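Cytosolic ACYL coenzyme A thioester hydrolase (Mus musculus, PDB 2V1O) hydrolyses fatty acyl-CoAs of C8 to C18, preferring palmitoyl-CoA, to free fatty acid and coenzyme A, with this chain forming its N-terminal hotdog domain. Local coordinates at residues I64-H69 / S90-T95; N42-V47 / K118-P123; V86-E91 / K99-A104. One frame throughout, in Å; residues are numbered along the deposited sequence.

How the interactions relate
Interactions 1 and 3 lie in one antiparallel sheet of the N-terminal hotdog domain; interaction 2 ties a loop to strand 46-57, outermost in this chain. Interactions 1 and 3 have centres about 12 Å apart and share S90 and E91 on strand 82-91, which pairs with strand 67-77 in the first and strand 98-112 in the second, an up-and-down meander. The centre of interaction 2 is about 37 Å from that of interaction 1 and 30 Å from that of interaction 3. Along the chain, interaction 2 closes a loop containing both. Interactions 1 and 2, on opposite sides of the chain's centre, both help to form the contact with the second subunit of the hexamer.

Interaction 1: residues I64-H69 / S90-T95; sequences IGEVAH and SENILT
V67 and E91 form an antiparallel hydrogen-bonded pair, each peptide giving and receiving one bond. V67 N reaches E91 O over 2.8 Å in an almost perfectly straight line (179°); the return bond from E91 N to V67 O is equally short but more bent. Next to them, A68 and S90 make the non-hydrogen-bonded pair. Beyond E91 the partnership passes to side chains. N92 has its CG anti to the backbone N (chi1 -174°), and its ND2 donates to E66 OE2 at 3.2 Å, on the anti lone pair. Amide and carboxylate planes stand 81° apart, yet the acceptor lies near the amide plane, as an N-H needs. The other carboxylate oxygen, OE1, takes the backbone N of C63, so the buried E66 is gripped at both oxygens. An asparagine can donate and accept at once: N92 OD1 receives L94 N at 3.0 Å, an Asx turn, and T95 N at 2.9 Å from the opposite face of its plane, which widens the turn to an Asx motif where residues 93-95 take helical backbone angles. Where the backbones part, a water takes over, donating to G65 O at 2.8 Å and accepting from I93 N at 2.9 Å. G65 has a positive phi, at which a side chain would press on the carbonyl of I64. Packing completes the contact on the V67 and E91 face, where V67 CG2 meets I93 CG2 at 3.9 Å, the two branched chains crossing at about a right angle. Helix 19-38 of the second subunit covers this face: its I32 packs on V67, its T35 on I93, and its R36 forms a salt bridge with E91 OE2. This is the open end, away from the turn, of the beta hairpin of strands 67-77 and 82-91 in the sheet of a hotdog fold.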
loop_
_atom_site.group_PDB
_atom_site.type_symbol
_atom_site.label_atom_id
_atom_site.label_comp_id
_atom_site.label_asym_id
_atom_site.label_seq_id
_atom_site.Cartn_x
_atom_site.Cartn_y
_atom_site.Cartn_z
ATOM N N ILE A 64 2.386 2.268 -17.466
ATOM C CA ILE A 64 1.564 1.273 -16.794
ATOM C C ILE A 64 1.539 0.017 -17.657
ATOM O O ILE A 64 1.334 0.091 -18.879
ATOM C CB ILE A 64 0.105 1.781 -16.583
ATOM C CG1 ILE A 64 0.073 2.959 -15.607
ATOM C CG2 ILE A 64 -0.796 0.663 -16.072
ATOM C CD1 ILE A 64 -1.208 3.807 -15.719
ATOM N N GLY A 65 1.780 -1.127 -17.021
ATOM C CA GLY A 65 1.673 -2.413 -17.689
ATOM C C GLY A 65 2.996 -2.926 -18.225
ATOM O O GLY A 65 3.107 -4.093 -18.585
ATOM N N GLU A 66 3.994 -2.049 -18.299
ATOM C CA GLU A 66 5.356 -2.477 -18.638
ATOM C C GLU A 66 6.030 -3.066 -17.399
ATOM O O GLU A 66 5.617 -2.781 -16.268
ATOM C CB GLU A 66 6.163 -1.328 -19.254
ATOM C CG GLU A 66 5.561 -0.874 -20.582
ATOM C CD GLU A 66 6.329 0.237 -21.278
ATOM O OE1 GLU A 66 7.008 1.046 -20.603
ATOM O OE2 GLU A 66 6.230 0.301 -22.523
ATOM N N VAL A 67 7.037 -3.909 -17.623
ATOM C CA VAL A 67 7.743 -4.578 -16.538
ATOM C C VAL A 67 9.068 -3.866 -16.312
ATOM O O VAL A 67 9.883 -3.748 -17.231
ATOM C CB VAL A 67 8.013 -6.077 -16.831
ATOM C CG1 VAL A 67 8.914 -6.682 -15.738
ATOM C CG2 VAL A 67 6.699 -6.865 -16.966
ATOM N N ALA A 68 9.256 -3.388 -15.088
ATOM C CA ALA A 68 10.520 -2.809 -14.653
ATOM C C ALA A 68 11.466 -3.933 -14.228
ATOM O O ALA A 68 11.133 -4.732 -13.353
ATOM C CB ALA A 68 10.277 -1.863 -13.505
ATOM N N HIS A 69 12.623 -4.006 -14.873
ATOM C CA HIS A 69 13.672 -4.963 -14.514
ATOM C C HIS A 69 14.769 -4.197 -13.796
ATOM O O HIS A 69 15.314 -3.259 -14.357
ATOM C CB HIS A 69 14.274 -5.603 -15.770
ATOM C CG HIS A 69 13.404 -6.633 -16.422
ATOM N ND1 HIS A 69 12.347 -6.308 -17.246
ATOM C CD2 HIS A 69 13.473 -7.986 -16.417
ATOM C CE1 HIS A 69 11.784 -7.416 -17.693
ATOM N NE2 HIS A 69 12.452 -8.447 -17.211
ATOM N N SER A 90 13.096 -1.242 -18.888
ATOM C CA SER A 90 11.664 -1.441 -19.080
ATOM C C SER A 90 11.467 -2.506 -20.141
ATOM O O SER A 90 12.233 -2.581 -21.112
ATOM C CB SER A 90 10.958 -0.149 -19.508
ATOM O OG SER A 90 11.458 0.300 -20.750
ATOM N N GLU A 91 10.455 -3.341 -19.937
ATOM C CA GLU A 91 10.086 -4.347 -20.910
ATOM C C GLU A 91 8.598 -4.263 -21.157
ATOM O O GLU A 91 7.786 -4.397 -20.233
ATOM C CB GLU A 91 10.442 -5.761 -20.437
ATOM C CG GLU A 91 10.142 -6.818 -21.488
ATOM C CD GLU A 91 10.164 -8.247 -20.957
ATOM O OE1 GLU A 91 10.183 -8.456 -19.726
ATOM O OE2 GLU A 91 10.137 -9.165 -21.790
ATOM N N ASN A 92 8.249 -4.023 -22.407
ATOM C CA ASN A 92 6.869 -4.083 -22.805
ATOM C C ASN A 92 6.597 -5.514 -23.245
ATOM O O ASN A 92 7.110 -5.966 -24.274
ATOM C CB ASN A 92 6.570 -3.061 -23.906
ATOM C CG ASN A 92 5.098 -2.997 -24.254
ATOM O OD1 ASN A 92 4.489 -4.002 -24.600
ATOM N ND2 ASN A 92 4.517 -1.807 -24.162
ATOM N N ILE A 93 5.812 -6.232 -22.444
ATOM C CA ILE A 93 5.558 -7.658 -22.692
ATOM C C ILE A 93 4.477 -7.942 -23.751
ATOM O O ILE A 93 4.234 -9.099 -24.109
ATOM C CB ILE A 93 5.303 -8.447 -21.378
ATOM C CG1 ILE A 93 4.100 -7.876 -20.616
ATOM C CG2 ILE A 93 6.588 -8.457 -20.505
ATOM C CD1 ILE A 93 3.812 -8.595 -19.296
ATOM N N LEU A 94 3.824 -6.884 -24.232
ATOM C CA LEU A 94 2.922 -6.991 -25.383
ATOM C C LEU A 94 3.680 -6.882 -26.708
ATOM O O LEU A 94 3.394 -7.627 -27.645
ATOM C CB LEU A 94 1.803 -5.939 -25.335
ATOM C CG LEU A 94 0.915 -5.789 -24.097
ATOM C CD1 LEU A 94 -0.278 -4.895 -24.447
ATOM C CD2 LEU A 94 0.437 -7.126 -23.551
ATOM N N THR A 95 4.641 -5.956 -26.778
ATOM C CA THR A 95 5.404 -5.711 -28.007
ATOM C C THR A 95 6.758 -6.421 -28.023
ATOM O O THR A 95 7.308 -6.692 -29.092
ATOM C CB THR A 95 5.649 -4.195 -28.259
ATOM O OG1 THR A 95 6.441 -3.658 -27.198
ATOM C CG2 THR A 95 4.339 -3.426 -28.344
HETATM O O HOH W 1 3.970 -4.409 -21.199
#

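Interaction 2: residues N42-V47 / K118-P123; sequences NGERCV and KVLEVP
E44 is the first residue of N42-V47 to meet the other segment, reaching both K118 and L120. With CG anti to the backbone N (chi1 -175°) and the chain extended beyond it, its carboxylate is carried out to K118, whose NZ forms a salt bridge with OE1 at 2.8 Å, using the syn lone pair. The two long chains cross at about a right angle, and K118 CD also lies 3.6 Å from E44 OE2. That second oxygen has hydrogen bonds to S112 OG and N115 ND2, so both ends of the carboxylate are held and its rotation is fixed. A glutamate suits the place because it can serve a lysine and two neutral polar groups together. The extended K118, at the surface, can meet the acid. L120 crosses the E44 side chain at about a right angle: its CD2 is 3.7 Å from E44 OE1, while CD1 lies 3.4 Å from the backbone O of E44. R45 turns the other way, and its NH1 donates almost straight to N42 OD1 at 3.0 Å, with the acceptor in the guanidinium plane, fastening the turn on itself. C46 points back across the gap, and its CB is only 3.4 Å from L120 CD1, tighter than usual carbon contact; C46 SG is farther off, 4.1 Å from L120 CD1. No backbone bond joins the segments: E44 and L120, the nearest pair, have CA atoms 7.7 Å apart. Both segments instead bond to the end of strand 98-112 and the residues just beyond it, R45 with L113 and V47 with L111, K118 with S112 and L120 with P110. C46 packs on C38 of helix 19-38, V119 touches bound coenzyme A, and R45 meets T95 of the second subunit.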
loop_
_atom_site.group_PDB
_atom_site.type_symbol
_atom_site.label_atom_id
_atom_site.label_comp_id
_atom_site.label_asym_id
_atom_site.label_seq_id
_atom_site.Cartn_x
_atom_site.Cartn_y
_atom_site.Cartn_z
ATOM N N ASN A 42 30.210 -13.164 8.126
ATOM C CA ASN A 42 29.661 -13.347 9.468
ATOM C C ASN A 42 30.334 -12.480 10.527
ATOM O O ASN A 42 30.644 -12.938 11.634
ATOM C CB ASN A 42 29.640 -14.833 9.866
ATOM C CG ASN A 42 28.700 -15.659 9.001
ATOM O OD1 ASN A 42 27.671 -15.165 8.515
ATOM N ND2 ASN A 42 29.051 -16.925 8.800
ATOM N N GLY A 43 30.552 -11.217 10.175
ATOM C CA GLY A 43 30.958 -10.209 11.146
ATOM C C GLY A 43 29.757 -9.808 11.988
ATOM O O GLY A 43 28.708 -10.457 11.944
ATOM N N GLU A 44 29.909 -8.736 12.760
ATOM C CA GLU A 44 28.805 -8.189 13.540
ATOM C C GLU A 44 27.592 -7.975 12.623
ATOM O O GLU A 44 27.729 -7.401 11.538
ATOM C CB GLU A 44 29.248 -6.875 14.196
ATOM C CG GLU A 44 28.240 -6.256 15.135
ATOM C CD GLU A 44 28.839 -5.130 15.974
ATOM O OE1 GLU A 44 30.081 -5.069 16.108
ATOM O OE2 GLU A 44 28.066 -4.301 16.499
ATOM N N ARG A 45 26.426 -8.475 13.042
ATOM C CA ARG A 45 25.207 -8.378 12.238
ATOM C C ARG A 45 24.862 -6.921 11.988
ATOM O O ARG A 45 24.902 -6.088 12.898
ATOM C CB ARG A 45 24.025 -9.111 12.888
ATOM C CG ARG A 45 24.237 -10.609 13.094
ATOM C CD ARG A 45 24.726 -11.323 11.840
ATOM N NE ARG A 45 24.527 -12.770 11.929
ATOM C CZ ARG A 45 25.211 -13.677 11.236
ATOM N NH1 ARG A 45 26.165 -13.304 10.394
ATOM N NH2 ARG A 45 24.943 -14.968 11.394
ATOM N N CYS A 46 24.553 -6.620 10.735
ATOM C CA CYS A 46 24.362 -5.241 10.324
ATOM C C CYS A 46 23.346 -5.110 9.207
ATOM O O CYS A 46 22.947 -6.107 8.576
ATOM C CB CYS A 46 25.700 -4.653 9.881
ATOM S SG CYS A 46 26.423 -5.484 8.458
ATOM N N VAL A 47 22.917 -3.870 8.981
ATOM C CA VAL A 47 22.100 -3.538 7.820
ATOM C C VAL A 47 22.749 -2.356 7.114
ATOM O O VAL A 47 23.201 -1.405 7.754
ATOM C CB VAL A 47 20.647 -3.204 8.211
ATOM C CG1 VAL A 47 19.864 -2.721 7.001
ATOM C CG2 VAL A 47 19.974 -4.431 8.808
ATOM N N LYS A 118 26.677 2.355 14.858
ATOM C CA LYS A 118 28.041 1.831 14.775
ATOM C C LYS A 118 28.345 1.406 13.347
ATOM O O LYS A 118 27.728 0.481 12.821
ATOM C CB LYS A 118 28.274 0.646 15.717
ATOM C CG LYS A 118 29.729 0.182 15.735
ATOM C CD LYS A 118 29.901 -1.173 16.402
ATOM C CE LYS A 118 31.373 -1.556 16.487
ATOM N NZ LYS A 118 31.556 -2.905 17.089
ATOM N N VAL A 119 29.314 2.087 12.744
ATOM C CA VAL A 119 29.764 1.804 11.381
ATOM C C VAL A 119 30.727 0.614 11.412
ATOM O O VAL A 119 31.673 0.579 12.221
ATOM C CB VAL A 119 30.466 3.045 10.775
ATOM C CG1 VAL A 119 31.177 2.703 9.460
ATOM C CG2 VAL A 119 29.473 4.185 10.580
ATOM N N LEU A 120 30.488 -0.353 10.533
ATOM C CA LEU A 120 31.293 -1.570 10.507
ATOM C C LEU A 120 32.216 -1.641 9.299
ATOM O O LEU A 120 32.006 -0.952 8.295
ATOM C CB LEU A 120 30.394 -2.808 10.547
ATOM C CG LEU A 120 29.445 -2.925 11.744
ATOM C CD1 LEU A 120 28.625 -4.171 11.603
ATOM C CD2 LEU A 120 30.215 -2.928 13.067
ATOM N N GLU A 121 33.249 -2.471 9.417
ATOM C CA GLU A 121 34.147 -2.757 8.307
ATOM C C GLU A 121 33.449 -3.640 7.272
ATOM O O GLU A 121 32.753 -4.607 7.616
ATOM C CB GLU A 121 35.434 -3.418 8.809
ATOM C CG GLU A 121 36.329 -2.464 9.602
ATOM C CD GLU A 121 37.583 -3.119 10.174
ATOM O OE1 GLU A 121 37.782 -4.342 9.989
ATOM O OE2 GLU A 121 38.374 -2.400 10.821
ATOM N N VAL A 122 33.631 -3.282 6.005
ATOM C CA VAL A 122 33.040 -4.006 4.880
ATOM C C VAL A 122 34.021 -5.096 4.407
ATOM O O VAL A 122 35.206 -4.821 4.240
ATOM C CB VAL A 122 32.739 -3.038 3.710
ATOM C CG1 VAL A 122 32.305 -3.795 2.466
ATOM C CG2 VAL A 122 31.655 -2.032 4.104
ATOM N N PRO A 123 33.532 -6.339 4.209
ATOM C CA PRO A 123 34.407 -7.364 3.617
ATOM C C PRO A 123 34.870 -6.964 2.203
ATOM O O PRO A 123 34.097 -6.397 1.445
ATOM C CB PRO A 123 33.512 -8.613 3.548
ATOM C CG PRO A 123 32.361 -8.346 4.459
ATOM C CD PRO A 123 32.189 -6.862 4.533
#

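Interaction 3: residues V86-E91 / K99-A104; sequences VHVMSE and KLTNKA
V88 and T101 form the tight part of this strand pairing, at a classic beta bulge in which T101 and N102 both face V88. V88 O accepts two bonds from the same face of its plane, a short one from T101 N (2.8 Å) and a longer one from N102 N (3.3 Å), while V88 N donates to N102 O. V88 CG1 rests 3.7 Å from T101 CB. On the V88 face V86, V88 and N102 pack on I26 of helix 19-38, and V88 also on I22; ND2 of the buried N102 donates to T56 OG1 and D57 O. Near the S90 end a water bridges S90 OG and T101 OG1, each 2.8 Å from it. The opposite face is more exposed. There the aliphatic chain of K103 covers one face of the H87 ring, a CH-pi contact with CG 4.1 Å from the centroid, leaving the ammonium to lead away. Compact valines thus suit the helix side and a long lysine the cover of H87, while K99 leads away from the V88 face. The chemistry implies that regular backbone bonds hold the hairpin while the bulge shifts their register by one; the T101 side chain is about 4 Å from bound coenzyme A.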
loop_
_atom_site.group_PDB
_atom_site.type_symbol
_atom_site.label_atom_id
_atom_site.label_comp_id
_atom_site.label_asym_id
_atom_site.label_seq_id
_atom_site.Cartn_x
_atom_site.Cartn_y
_atom_site.Cartn_z
ATOM N N VAL A 86 23.315 0.181 -10.277
ATOM C CA VAL A 86 21.984 -0.370 -10.525
ATOM C C VAL A 86 21.522 -0.010 -11.934
ATOM O O VAL A 86 21.656 1.147 -12.359
ATOM C CB VAL A 86 20.954 0.146 -9.492
ATOM C CG1 VAL A 86 19.539 -0.404 -9.799
ATOM C CG2 VAL A 86 21.391 -0.241 -8.076
ATOM N N HIS A 87 21.008 -1.008 -12.656
ATOM C CA HIS A 87 20.442 -0.799 -14.002
ATOM C C HIS A 87 18.950 -1.051 -13.975
ATOM O O HIS A 87 18.500 -2.074 -13.458
ATOM C CB HIS A 87 21.066 -1.740 -15.043
ATOM C CG HIS A 87 22.443 -1.349 -15.475
ATOM N ND1 HIS A 87 23.516 -1.333 -14.610
ATOM C CD2 HIS A 87 22.929 -0.979 -16.683
ATOM C CE1 HIS A 87 24.601 -0.957 -15.263
ATOM N NE2 HIS A 87 24.272 -0.739 -16.523
ATOM N N VAL A 88 18.191 -0.127 -14.560
ATOM C CA VAL A 88 16.742 -0.286 -14.702
ATOM C C VAL A 88 16.396 -0.378 -16.182
ATOM O O VAL A 88 16.751 0.506 -16.971
ATOM C CB VAL A 88 15.962 0.883 -14.077
ATOM C CG1 VAL A 88 14.451 0.694 -14.272
ATOM C CG2 VAL A 88 16.300 1.019 -12.591
ATOM N N MET A 89 15.717 -1.460 -16.545
ATOM C CA MET A 89 15.283 -1.690 -17.915
ATOM C C MET A 89 13.763 -1.884 -17.931
ATOM O O MET A 89 13.203 -2.564 -17.059
ATOM C CB MET A 89 16.021 -2.903 -18.498
ATOM C CG MET A 89 15.726 -3.199 -19.962
ATOM S SD MET A 89 16.364 -4.782 -20.600
ATOM C CE MET A 89 15.869 -5.978 -19.348
ATOM N N SER A 90 13.096 -1.242 -18.888
ATOM C CA SER A 90 11.664 -1.441 -19.080
ATOM C C SER A 90 11.467 -2.506 -20.141
ATOM O O SER A 90 12.233 -2.581 -21.112
ATOM C CB SER A 90 10.958 -0.149 -19.508
ATOM O OG SER A 90 11.458 0.300 -20.750
ATOM N N GLU A 91 10.455 -3.341 -19.937
ATOM C CA GLU A 91 10.086 -4.347 -20.910
ATOM C C GLU A 91 8.598 -4.263 -21.157
ATOM O O GLU A 91 7.786 -4.397 -20.233
ATOM C CB GLU A 91 10.442 -5.761 -20.437
ATOM C CG GLU A 91 10.142 -6.818 -21.488
ATOM C CD GLU A 91 10.164 -8.247 -20.957
ATOM O OE1 GLU A 91 10.183 -8.456 -19.726
ATOM O OE2 GLU A 91 10.137 -9.165 -21.790
ATOM N N LYS A 99 13.882 -1.170 -23.216
ATOM C CA LYS A 99 14.567 0.130 -23.212
ATOM C C LYS A 99 15.342 0.281 -21.912
ATOM O O LYS A 99 14.871 -0.155 -20.862
ATOM C CB LYS A 99 13.556 1.284 -23.267
ATOM C CG LYS A 99 12.611 1.295 -24.440
ATOM C CD LYS A 99 11.500 2.306 -24.208
ATOM C CE LYS A 99 10.480 2.265 -25.335
ATOM N NZ LYS A 99 9.274 3.084 -25.004
ATOM N N LEU A 100 16.514 0.909 -21.974
ATOM C CA LEU A 100 17.222 1.292 -20.755
ATOM C C LEU A 100 16.547 2.532 -20.166
ATOM O O LEU A 100 16.489 3.588 -20.806
ATOM C CB LEU A 100 18.712 1.553 -21.022
ATOM C CG LEU A 100 19.550 2.114 -19.865
ATOM C CD1 LEU A 100 19.675 1.125 -18.700
ATOM C CD2 LEU A 100 20.915 2.538 -20.368
ATOM N N THR A 101 16.019 2.382 -18.960
ATOM C CA THR A 101 15.349 3.468 -18.261
ATOM C C THR A 101 16.368 4.347 -17.556
ATOM O O THR A 101 16.323 5.570 -17.667
ATOM C CB THR A 101 14.339 2.928 -17.221
ATOM O OG1 THR A 101 13.459 2.007 -17.862
ATOM C CG2 THR A 101 13.536 4.072 -16.583
ATOM N N ASN A 102 17.305 3.712 -16.854
ATOM C CA ASN A 102 18.173 4.416 -15.935
ATOM C C ASN A 102 19.379 3.575 -15.501
ATOM O O ASN A 102 19.278 2.351 -15.372
ATOM C CB ASN A 102 17.346 4.817 -14.696
ATOM C CG ASN A 102 18.157 5.558 -13.673
ATOM O OD1 ASN A 102 18.562 4.992 -12.659
ATOM N ND2 ASN A 102 18.430 6.827 -13.945
ATOM N N LYS A 103 20.515 4.234 -15.303
ATOM C CA LYS A 103 21.648 3.655 -14.582
ATOM C C LYS A 103 21.927 4.561 -13.383
ATOM O O LYS A 103 21.982 5.783 -13.525
ATOM C CB LYS A 103 22.904 3.571 -15.449
ATOM C CG LYS A 103 22.790 2.790 -16.747
ATOM C CD LYS A 103 24.175 2.744 -17.407
ATOM C CE LYS A 103 24.109 2.539 -18.907
ATOM N NZ LYS A 103 23.878 3.827 -19.640
ATOM N N ALA A 104 22.086 3.965 -12.207
ATOM C CA ALA A 104 22.349 4.732 -10.991
ATOM C C ALA A 104 23.486 4.090 -10.206
ATOM O O ALA A 104 23.707 2.883 -10.301
ATOM C CB ALA A 104 21.083 4.832 -10.127
HETATM O O HOH W 2 12.107 2.955 -20.167
#